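Local structure of nicastrin (Dictyostelium purpureum, 4R12) at residues G197-S205 with T502-T513; A225-Q236 with S408-Q416. The protein probably serves as an essential subunit of gamma-secretase, the complex that cleaves membrane proteins such as Notch receptors within the membrane. All coordinates share one frame; numbering follows the deposited sequence.

In the fold
Both contacts are buried. Contact 1 packs helix 500-512 against strand 192-203; contact 2, in the large lobe of nicastrin, which is related by sequence clan to zinc exopeptidases, joins the loop leading into helix 234-252, and that helix's first turn, to the loop after strand 397-401. Their centres are 23 Å apart and their nearest atoms about 10 Å apart, so they do not touch, but helix 234-252 links them: it starts in contact 2, and its I248 packs on F204, L509 and T513 of contact 1. A bound calcium ion lies about 10 Å from the H506 side chain, and an N-acetylglucosamine of the protein's own glycosylation lies about 8 Å from the E415 side chain.

Contact 1. Residues G197-S205 with T502-T513; sequences GQSIWSSFS and TKLIHRLLYSIT
I200 points both of its branches at helix 502-512 from strand 197-203. I200 CD1 meets I505 CG2 at 3.9 Å. I200 CG2 lies 3.8 Å from L509 CD2 and also approaches the imidazole of H506. CG2 stands anti to the backbone N, with CG1 beside that N (chi1 -45°), which spreads the two branches over successive turns of the helix. S202 CB rests 3.7 Å from L509 CD2, which thus touches both I200 CG2 and S202 CB. Cutting L509 back to an alanine here is likely to leave I200 CG2 and S202 CB without their methyl partner and open a gap. The fold here is an alpha/beta layer: the helix runs nearly parallel to the strand, at 11° with axes 9.0 Å apart, and strand 192-203 has strands 542-548 and 262-268 as antiparallel neighbours. Helix 452-463 packs against I505 as well, through F462. Past the last turn, T513 tucks its CG2 over one face of the F204 ring, 4.2 Å from the centroid, in a CH-pi contact. Its OG1 donates to L509 O at 2.7 Å, on the other face of that carbonyl's plane from T513 N, and thereby fixes the threonine's rotation; S202 OG is hydrogen-bonded to T543. In contrast to the close apolar fit around I200 and L509, the end at S203-F204 is joined through two ordered waters. One donates to both S203 O and T513 O, each at 2.7 Å, and a second lies in plane at the edge of the F204 ring, between F204 O and T513 O.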
loop_
_atom_site.group_PDB
_atom_site.type_symbol
_atom_site.label_atom_id
_atom_site.label_comp_id
_atom_site.label_asym_id
_atom_site.label_seq_id
_atom_site.Cartn_x
_atom_site.Cartn_y
_atom_site.Cartn_z
ATOM N N GLY A 197 9.597 4.526 -1.898
ATOM C CA GLY A 197 9.088 5.666 -1.155
ATOM C C GLY A 197 9.704 5.777 0.211
ATOM O O GLY A 197 10.864 5.417 0.398
ATOM N N GLN A 198 8.915 6.266 1.168
ATOM C CA GLN A 198 9.363 6.409 2.539
ATOM C C GLN A 198 8.525 5.578 3.516
ATOM O O GLN A 198 7.288 5.633 3.485
ATOM C CB GLN A 198 9.313 7.883 2.966
ATOM C CG GLN A 198 10.216 8.817 2.151
ATOM C CD GLN A 198 11.704 8.548 2.378
ATOM O OE1 GLN A 198 12.166 8.459 3.516
ATOM N NE2 GLN A 198 12.454 8.416 1.291
ATOM N N SER A 199 9.206 4.811 4.367
ATOM C CA SER A 199 8.575 4.158 5.514
ATOM C C SER A 199 8.580 5.134 6.673
ATOM O O SER A 199 9.255 6.158 6.609
ATOM C CB SER A 199 9.308 2.871 5.905
ATOM O OG SER A 199 9.432 1.975 4.807
ATOM N N ILE A 200 7.831 4.825 7.735
ATOM C CA ILE A 200 7.803 5.676 8.923
ATOM C C ILE A 200 7.863 4.824 10.188
ATOM O O ILE A 200 7.142 3.825 10.306
ATOM C CB ILE A 200 6.530 6.567 9.006
ATOM C CG1 ILE A 200 6.193 7.235 7.667
ATOM C CG2 ILE A 200 6.689 7.671 10.066
ATOM C CD1 ILE A 200 5.121 6.500 6.859
ATOM N N TRP A 201 8.734 5.198 11.126
ATOM C CA TRP A 201 8.748 4.512 12.421
ATOM C C TRP A 201 8.685 5.510 13.565
ATOM O O TRP A 201 8.967 6.708 13.398
ATOM C CB TRP A 201 9.984 3.598 12.564
ATOM C CG TRP A 201 11.312 4.294 12.556
ATOM C CD1 TRP A 201 12.066 4.610 11.462
ATOM C CD2 TRP A 201 12.062 4.730 13.697
ATOM N NE1 TRP A 201 13.229 5.233 11.849
ATOM C CE2 TRP A 201 13.247 5.323 13.214
ATOM C CE3 TRP A 201 11.833 4.706 15.079
ATOM C CZ2 TRP A 201 14.205 5.877 14.065
ATOM C CZ3 TRP A 201 12.789 5.258 15.918
ATOM C CH2 TRP A 201 13.962 5.825 15.407
ATOM N N SER A 202 8.309 5.017 14.739
ATOM C CA SER A 202 8.001 5.908 15.844
ATOM C C SER A 202 8.114 5.198 17.172
ATOM O O SER A 202 7.841 4.004 17.271
ATOM C CB SER A 202 6.589 6.479 15.694
ATOM O OG SER A 202 6.274 7.349 16.771
ATOM N N SER A 203 8.494 5.969 18.189
ATOM C CA SER A 203 8.487 5.526 19.571
ATOM C C SER A 203 7.950 6.665 20.445
ATOM O O SER A 203 8.182 7.829 20.138
ATOM C CB SER A 203 9.894 5.120 20.012
ATOM O OG SER A 203 9.953 4.968 21.418
ATOM N N PHE A 204 7.212 6.333 21.500
ATOM C CA PHE A 204 6.782 7.339 22.475
ATOM C C PHE A 204 7.956 7.884 23.292
ATOM O O PHE A 204 7.857 8.986 23.840
ATOM C CB PHE A 204 5.728 6.767 23.433
ATOM C CG PHE A 204 4.346 6.660 22.841
ATOM C CD1 PHE A 204 3.568 7.798 22.633
ATOM C CD2 PHE A 204 3.809 5.417 22.521
ATOM C CE1 PHE A 204 2.286 7.698 22.102
ATOM C CE2 PHE A 204 2.522 5.309 21.986
ATOM C CZ PHE A 204 1.758 6.448 21.785
ATOM N N SER A 205 9.048 7.122 23.404
ATOM C CA SER A 205 10.217 7.601 24.152
ATOM C C SER A 205 10.906 8.699 23.361
ATOM O O SER A 205 11.077 8.566 22.154
ATOM C CB SER A 205 11.216 6.469 24.440
ATOM O OG SER A 205 10.593 5.387 25.111
ATOM N N THR A 502 1.456 9.057 2.233
ATOM C CA THR A 502 2.639 8.896 3.072
ATOM C C THR A 502 2.888 10.108 3.971
ATOM O O THR A 502 3.164 9.957 5.156
ATOM C CB THR A 502 3.907 8.638 2.219
ATOM O OG1 THR A 502 3.779 7.377 1.563
ATOM C CG2 THR A 502 5.152 8.585 3.088
ATOM N N LYS A 503 2.790 11.304 3.405
ATOM C CA LYS A 503 2.956 12.519 4.206
ATOM C C LYS A 503 1.919 12.604 5.328
ATOM O O LYS A 503 2.251 12.967 6.467
ATOM C CB LYS A 503 2.862 13.743 3.315
ATOM C CG LYS A 503 3.954 13.819 2.263
ATOM C CD LYS A 503 3.799 15.075 1.404
ATOM C CE LYS A 503 5.105 15.387 0.689
ATOM N NZ LYS A 503 4.996 15.313 -0.790
ATOM N N LEU A 504 0.670 12.262 5.016
ATOM C CA LEU A 504 -0.384 12.256 6.041
ATOM C C LEU A 504 -0.094 11.256 7.160
ATOM O O LEU A 504 -0.175 11.602 8.356
ATOM C CB LEU A 504 -1.752 11.955 5.415
ATOM C CG LEU A 504 -2.942 11.854 6.379
ATOM C CD1 LEU A 504 -3.043 13.091 7.282
ATOM C CD2 LEU A 504 -4.244 11.662 5.622
ATOM N N ILE A 505 0.232 10.012 6.798
ATOM C CA ILE A 505 0.580 9.024 7.824
ATOM C C ILE A 505 1.757 9.539 8.673
ATOM O O ILE A 505 1.728 9.462 9.901
ATOM C CB ILE A 505 0.928 7.646 7.207
ATOM C CG1 ILE A 505 -0.319 6.993 6.593
ATOM C CG2 ILE A 505 1.518 6.718 8.242
ATOM C CD1 ILE A 505 0.000 5.722 5.783
ATOM N N HIS A 506 2.772 10.090 8.020
ATOM C CA HIS A 506 3.920 10.648 8.743
ATOM C C HIS A 506 3.507 11.767 9.726
ATOM O O HIS A 506 3.838 11.721 10.908
ATOM C CB HIS A 506 4.951 11.181 7.741
ATOM C CG HIS A 506 6.117 11.875 8.374
ATOM N ND1 HIS A 506 6.690 13.002 7.829
ATOM C CD2 HIS A 506 6.837 11.587 9.486
ATOM C CE1 HIS A 506 7.705 13.391 8.588
ATOM N NE2 HIS A 506 7.813 12.548 9.598
ATOM N N ARG A 507 2.797 12.764 9.233
ATOM C CA ARG A 507 2.454 13.913 10.079
ATOM C C ARG A 507 1.476 13.528 11.194
ATOM O O ARG A 507 1.549 14.063 12.312
ATOM C CB ARG A 507 1.873 15.038 9.237
ATOM C CG ARG A 507 2.780 15.587 8.137
ATOM C CD ARG A 507 3.635 16.752 8.591
ATOM N NE ARG A 507 2.843 17.897 9.050
ATOM C CZ ARG A 507 3.373 18.972 9.626
ATOM N NH1 ARG A 507 4.686 19.034 9.808
ATOM N NH2 ARG A 507 2.598 19.983 10.025
ATOM N N LEU A 508 0.573 12.595 10.905
ATOM C CA LEU A 508 -0.373 12.130 11.912
ATOM C C LEU A 508 0.331 11.302 13.003
ATOM O O LEU A 508 0.129 11.538 14.193
ATOM C CB LEU A 508 -1.497 11.319 11.250
ATOM C CG LEU A 508 -2.554 10.737 12.186
ATOM C CD1 LEU A 508 -3.307 11.870 12.933
ATOM C CD2 LEU A 508 -3.527 9.826 11.410
ATOM N N LEU A 509 1.172 10.353 12.594
ATOM C CA LEU A 509 1.924 9.519 13.540
ATOM C C LEU A 509 2.846 10.382 14.403
ATOM O O LEU A 509 2.932 10.190 15.613
ATOM C CB LEU A 509 2.753 8.457 12.801
ATOM C CG LEU A 509 3.607 7.488 13.636
ATOM C CD1 LEU A 509 2.740 6.740 14.634
ATOM C CD2 LEU A 509 4.340 6.493 12.747
ATOM N N TYR A 510 3.548 11.308 13.755
ATOM C CA TYR A 510 4.427 12.246 14.452
ATOM C C TYR A 510 3.644 12.993 15.539
ATOM O O TYR A 510 4.082 13.090 16.685
ATOM C CB TYR A 510 5.044 13.232 13.450
ATOM C CG TYR A 510 6.147 14.114 14.012
ATOM C CD1 TYR A 510 5.850 15.238 14.790
ATOM C CD2 TYR A 510 7.491 13.827 13.760
ATOM C CE1 TYR A 510 6.862 16.040 15.307
ATOM C CE2 TYR A 510 8.509 14.624 14.275
ATOM C CZ TYR A 510 8.189 15.730 15.043
ATOM O OH TYR A 510 9.192 16.525 15.555
ATOM N N SER A 511 2.469 13.500 15.178
ATOM C CA SER A 511 1.657 14.267 16.109
ATOM C C SER A 511 1.132 13.425 17.279
ATOM O O SER A 511 1.191 13.860 18.431
ATOM C CB SER A 511 0.481 14.917 15.365
ATOM O OG SER A 511 -0.349 15.606 16.276
ATOM N N ILE A 512 0.628 12.222 16.992
ATOM C CA ILE A 512 0.006 11.416 18.044
ATOM C C ILE A 512 1.028 11.007 19.101
ATOM O O ILE A 512 0.712 10.865 20.282
ATOM C CB ILE A 512 -0.639 10.148 17.467
ATOM C CG1 ILE A 512 -1.901 10.498 16.693
ATOM C CG2 ILE A 512 -1.007 9.165 18.575
ATOM C CD1 ILE A 512 -2.363 9.263 15.884
ATOM N N THR A 513 2.266 10.836 18.668
ATOM C CA THR A 513 3.311 10.345 19.554
ATOM C C THR A 513 4.185 11.465 20.128
ATOM O O THR A 513 5.207 11.196 20.746
ATOM C CB THR A 513 4.207 9.334 18.812
ATOM O OG1 THR A 513 4.745 9.955 17.644
ATOM C CG2 THR A 513 3.399 8.094 18.379
HETATM O O HOH W 1 7.825 10.440 20.607
HETATM O O HOH W 2 5.627 10.594 23.568
#

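Contact 2. Residues A225-Q236 with S408-Q416; sequences AFFRDLSIGADQ and SNPYYGYEQ
Q236 lies across one face of the Y412 ring, its amide plane turned 67° from the ring plane. Q236 CG is 3.7 Å from Y412 CE2, and Q236 NE2 comes to 3.2 Å from Y412 CZ. The chain is extended, CG anti to the backbone N (chi1 -179°), which carries the amide from the first turn of helix 234-252 over the tyrosine. Beside it, D235 and N409 run antiparallel past one another, with D235 OD2 3.5 Å from N409 CB. At the other end, L230 and E415 extend alongside each other, with L230 CD1 3.7 Å from E415 OE1. Between these groups the backbones approach directly: A225 CA makes a nearly straight CA-H...O contact with G413 O, 3.2 Å long. One water accepts from G413 N, and its O lies 2.8 Å from Q236 OE1; another donates to L230 O and E415 O, at 2.7 Å each. The next shell sets the pieces in place. G413 takes a positive phi in the type II turn from Y411 to Y414, and N409 OD1 closes an Asx turn by accepting from Y411 N at 3.0 Å. Q236 NE2 is hydrogen-bonded to T224, D235 OD1 to G329, and Y412 O to S107, while the N409 side chain has N421 as its outside polar partner. These two large-lobe loops, of a fold related to zinc exopeptidases, meet mainly through backbone, water and polar side chains; several polar groups have partners in water or in neighbouring loops, which suggests a junction held by ordered water as well as by direct fit.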
loop_
_atom_site.group_PDB
_atom_site.type_symbol
_atom_site.label_atom_id
_atom_site.label_comp_id
_atom_site.label_asym_id
_atom_site.label_seq_id
_atom_site.Cartn_x
_atom_site.Cartn_y
_atom_site.Cartn_z
ATOM N N ALA A 225 -3.074 -2.444 -7.021
ATOM C CA ALA A 225 -4.294 -2.526 -7.807
ATOM C C ALA A 225 -3.931 -2.501 -9.288
ATOM O O ALA A 225 -2.798 -2.163 -9.654
ATOM C CB ALA A 225 -5.235 -1.393 -7.478
ATOM N N PHE A 226 -4.884 -2.880 -10.128
ATOM C CA PHE A 226 -4.726 -2.748 -11.571
ATOM C C PHE A 226 -4.679 -1.249 -11.864
ATOM O O PHE A 226 -3.814 -0.778 -12.590
ATOM C CB PHE A 226 -5.875 -3.420 -12.326
ATOM C CG PHE A 226 -5.630 -3.579 -13.807
ATOM C CD1 PHE A 226 -5.853 -2.524 -14.677
ATOM C CD2 PHE A 226 -5.177 -4.791 -14.321
ATOM C CE1 PHE A 226 -5.636 -2.663 -16.039
ATOM C CE2 PHE A 226 -4.951 -4.945 -15.694
ATOM C CZ PHE A 226 -5.182 -3.879 -16.546
ATOM N N PHE A 227 -5.629 -0.524 -11.279
ATOM C CA PHE A 227 -5.700 0.940 -11.380
ATOM C C PHE A 227 -5.190 1.531 -10.079
ATOM O O PHE A 227 -5.933 1.608 -9.099
ATOM C CB PHE A 227 -7.141 1.407 -11.652
ATOM C CG PHE A 227 -7.734 0.817 -12.898
ATOM C CD1 PHE A 227 -7.300 1.234 -14.147
ATOM C CD2 PHE A 227 -8.694 -0.166 -12.825
ATOM C CE1 PHE A 227 -7.823 0.674 -15.305
ATOM C CE2 PHE A 227 -9.225 -0.722 -13.977
ATOM C CZ PHE A 227 -8.792 -0.297 -15.220
ATOM N N ARG A 228 -3.929 1.944 -10.057
ATOM C CA ARG A 228 -3.277 2.231 -8.784
ATOM C C ARG A 228 -3.777 3.508 -8.086
ATOM O O ARG A 228 -3.554 3.677 -6.876
ATOM C CB ARG A 228 -1.752 2.259 -8.985
ATOM C CG ARG A 228 -1.180 0.815 -9.142
ATOM C CD ARG A 228 0.265 0.771 -9.642
ATOM N NE ARG A 228 0.374 0.934 -11.095
ATOM C CZ ARG A 228 0.162 -0.039 -11.983
ATOM N NH1 ARG A 228 -0.178 -1.259 -11.578
ATOM N NH2 ARG A 228 0.285 0.211 -13.290
ATOM N N ASP A 229 -4.469 4.385 -8.809
ATOM C CA ASP A 229 -5.106 5.533 -8.153
ATOM C C ASP A 229 -6.311 5.090 -7.326
ATOM O O ASP A 229 -6.858 5.876 -6.563
ATOM C CB ASP A 229 -5.548 6.587 -9.164
ATOM C CG ASP A 229 -4.377 7.244 -9.861
ATOM O OD1 ASP A 229 -3.424 7.663 -9.164
ATOM O OD2 ASP A 229 -4.397 7.304 -11.111
ATOM N N LEU A 230 -6.725 3.831 -7.489
ATOM C CA LEU A 230 -7.872 3.288 -6.765
ATOM C C LEU A 230 -7.446 2.264 -5.718
ATOM O O LEU A 230 -8.270 1.475 -5.256
ATOM C CB LEU A 230 -8.873 2.625 -7.723
ATOM C CG LEU A 230 -9.487 3.549 -8.777
ATOM C CD1 LEU A 230 -10.436 2.779 -9.700
ATOM C CD2 LEU A 230 -10.224 4.695 -8.062
ATOM N N SER A 231 -6.170 2.291 -5.343
ATOM C CA SER A 231 -5.599 1.274 -4.467
ATOM C C SER A 231 -5.880 1.500 -2.972
ATOM O O SER A 231 -4.932 1.690 -2.176
ATOM C CB SER A 231 -4.079 1.195 -4.700
ATOM O OG SER A 231 -3.485 2.473 -4.516
ATOM N N ILE A 232 -7.159 1.479 -2.609
ATOM C CA ILE A 232 -7.584 1.551 -1.210
ATOM C C ILE A 232 -6.987 0.396 -0.404
ATOM O O ILE A 232 -6.469 0.605 0.702
ATOM C CB ILE A 232 -9.118 1.518 -1.097
ATOM C CG1 ILE A 232 -9.725 2.717 -1.840
ATOM C CG2 ILE A 232 -9.587 1.477 0.385
ATOM C CD1 ILE A 232 -11.233 2.765 -1.771
ATOM N N GLY A 233 -7.027 -0.812 -0.984
ATOM C CA GLY A 233 -6.525 -2.019 -0.322
ATOM C C GLY A 233 -6.994 -2.140 1.128
ATOM O O GLY A 233 -6.174 -2.224 2.041
ATOM N N ALA A 234 -8.305 -2.139 1.330
ATOM C CA ALA A 234 -8.868 -2.113 2.672
ATOM C C ALA A 234 -8.366 -3.310 3.502
ATOM O O ALA A 234 -7.726 -3.118 4.536
ATOM C CB ALA A 234 -10.395 -2.090 2.610
ATOM N N ASP A 235 -8.582 -4.536 3.030
ATOM C CA ASP A 235 -8.070 -5.680 3.800
ATOM C C ASP A 235 -6.581 -5.887 3.567
ATOM O O ASP A 235 -5.858 -6.293 4.477
ATOM C CB ASP A 235 -8.830 -6.973 3.483
ATOM C CG ASP A 235 -8.714 -7.997 4.615
ATOM O OD1 ASP A 235 -8.610 -7.559 5.785
ATOM O OD2 ASP A 235 -8.700 -9.222 4.342
ATOM N N GLN A 236 -6.119 -5.616 2.344
ATOM C CA GLN A 236 -4.710 -5.777 2.023
ATOM C C GLN A 236 -3.794 -5.048 3.003
ATOM O O GLN A 236 -2.821 -5.625 3.503
ATOM C CB GLN A 236 -4.425 -5.276 0.594
ATOM C CG GLN A 236 -2.969 -5.426 0.185
ATOM C CD GLN A 236 -2.740 -4.970 -1.247
ATOM O OE1 GLN A 236 -3.393 -4.036 -1.719
ATOM N NE2 GLN A 236 -1.824 -5.633 -1.945
ATOM N N SER A 408 -8.496 -14.654 3.099
ATOM C CA SER A 408 -9.904 -14.323 3.253
ATOM C C SER A 408 -10.300 -13.157 2.321
ATOM O O SER A 408 -11.426 -13.093 1.839
ATOM C CB SER A 408 -10.208 -13.977 4.719
ATOM O OG SER A 408 -9.951 -15.119 5.538
ATOM N N ASN A 409 -9.371 -12.240 2.094
ATOM C CA ASN A 409 -9.537 -11.164 1.105
ATOM C C ASN A 409 -9.889 -11.703 -0.288
ATOM O O ASN A 409 -9.047 -12.306 -0.949
ATOM C CB ASN A 409 -8.244 -10.340 1.031
ATOM C CG ASN A 409 -8.418 -9.011 0.282
ATOM O OD1 ASN A 409 -9.449 -8.765 -0.347
ATOM N ND2 ASN A 409 -7.385 -8.169 0.324
ATOM N N PRO A 410 -11.133 -11.476 -0.746
ATOM C CA PRO A 410 -11.540 -11.968 -2.066
ATOM C C PRO A 410 -11.176 -11.009 -3.209
ATOM O O PRO A 410 -11.401 -11.334 -4.378
ATOM C CB PRO A 410 -13.054 -12.100 -1.927
ATOM C CG PRO A 410 -13.420 -11.014 -0.964
ATOM C CD PRO A 410 -12.265 -10.874 -0.007
ATOM N N TYR A 411 -10.604 -9.861 -2.870
ATOM C CA TYR A 411 -10.254 -8.865 -3.876
ATOM C C TYR A 411 -8.836 -8.357 -3.675
ATOM O O TYR A 411 -8.588 -7.151 -3.736
ATOM C CB TYR A 411 -11.257 -7.693 -3.833
ATOM C CG TYR A 411 -12.630 -8.126 -4.271
ATOM C CD1 TYR A 411 -12.864 -8.518 -5.579
ATOM C CD2 TYR A 411 -13.686 -8.172 -3.375
ATOM C CE1 TYR A 411 -14.129 -8.934 -5.993
ATOM C CE2 TYR A 411 -14.954 -8.590 -3.773
ATOM C CZ TYR A 411 -15.165 -8.972 -5.080
ATOM O OH TYR A 411 -16.419 -9.389 -5.479
ATOM N N TYR A 412 -7.895 -9.277 -3.460
ATOM C CA TYR A 412 -6.534 -8.861 -3.173
ATOM C C TYR A 412 -5.895 -8.107 -4.347
ATOM O O TYR A 412 -5.863 -8.601 -5.470
ATOM C CB TYR A 412 -5.663 -10.075 -2.802
ATOM C CG TYR A 412 -4.280 -9.664 -2.393
ATOM C CD1 TYR A 412 -3.267 -9.519 -3.335
ATOM C CD2 TYR A 412 -3.988 -9.391 -1.061
ATOM C CE1 TYR A 412 -1.997 -9.124 -2.962
ATOM C CE2 TYR A 412 -2.717 -8.992 -0.674
ATOM C CZ TYR A 412 -1.729 -8.863 -1.630
ATOM O OH TYR A 412 -0.465 -8.461 -1.267
ATOM N N GLY A 413 -5.371 -6.912 -4.076
ATOM C CA GLY A 413 -4.686 -6.136 -5.097
ATOM C C GLY A 413 -5.633 -5.585 -6.150
ATOM O O GLY A 413 -5.307 -5.514 -7.342
ATOM N N TYR A 414 -6.807 -5.167 -5.708
ATOM C CA TYR A 414 -7.866 -4.797 -6.640
ATOM C C TYR A 414 -8.766 -3.703 -6.052
ATOM O O TYR A 414 -8.947 -3.644 -4.838
ATOM C CB TYR A 414 -8.682 -6.045 -7.008
ATOM C CG TYR A 414 -9.796 -5.783 -7.991
ATOM C CD1 TYR A 414 -9.519 -5.350 -9.289
ATOM C CD2 TYR A 414 -11.122 -5.983 -7.629
ATOM C CE1 TYR A 414 -10.552 -5.090 -10.198
ATOM C CE2 TYR A 414 -12.156 -5.740 -8.525
ATOM C CZ TYR A 414 -11.864 -5.290 -9.806
ATOM O OH TYR A 414 -12.901 -5.047 -10.680
ATOM N N GLU A 415 -9.329 -2.860 -6.929
ATOM C CA GLU A 415 -10.141 -1.700 -6.520
ATOM C C GLU A 415 -11.316 -2.049 -5.618
ATOM O O GLU A 415 -11.733 -1.233 -4.800
ATOM C CB GLU A 415 -10.671 -0.957 -7.756
ATOM C CG GLU A 415 -11.367 -1.888 -8.742
ATOM C CD GLU A 415 -12.273 -1.179 -9.740
ATOM O OE1 GLU A 415 -12.801 -0.101 -9.423
ATOM O OE2 GLU A 415 -12.469 -1.718 -10.846
ATOM N N GLN A 416 -11.867 -3.255 -5.767
ATOM C CA GLN A 416 -12.997 -3.655 -4.943
ATOM C C GLN A 416 -12.607 -4.062 -3.514
ATOM O O GLN A 416 -13.472 -4.431 -2.722
ATOM C CB GLN A 416 -13.766 -4.791 -5.618
ATOM C CG GLN A 416 -15.220 -4.906 -5.156
ATOM C CD GLN A 416 -16.099 -5.652 -6.147
ATOM O OE1 GLN A 416 -15.954 -5.509 -7.361
ATOM N NE2 GLN A 416 -17.036 -6.442 -5.622
HETATM O O HOH W 3 -8.032 -2.262 -9.754
HETATM O O HOH W 4 -11.002 1.387 -4.989
HETATM O O HOH W 5 -6.459 -1.934 -3.677
HETATM O O HOH W 6 -5.982 -4.880 -2.368
#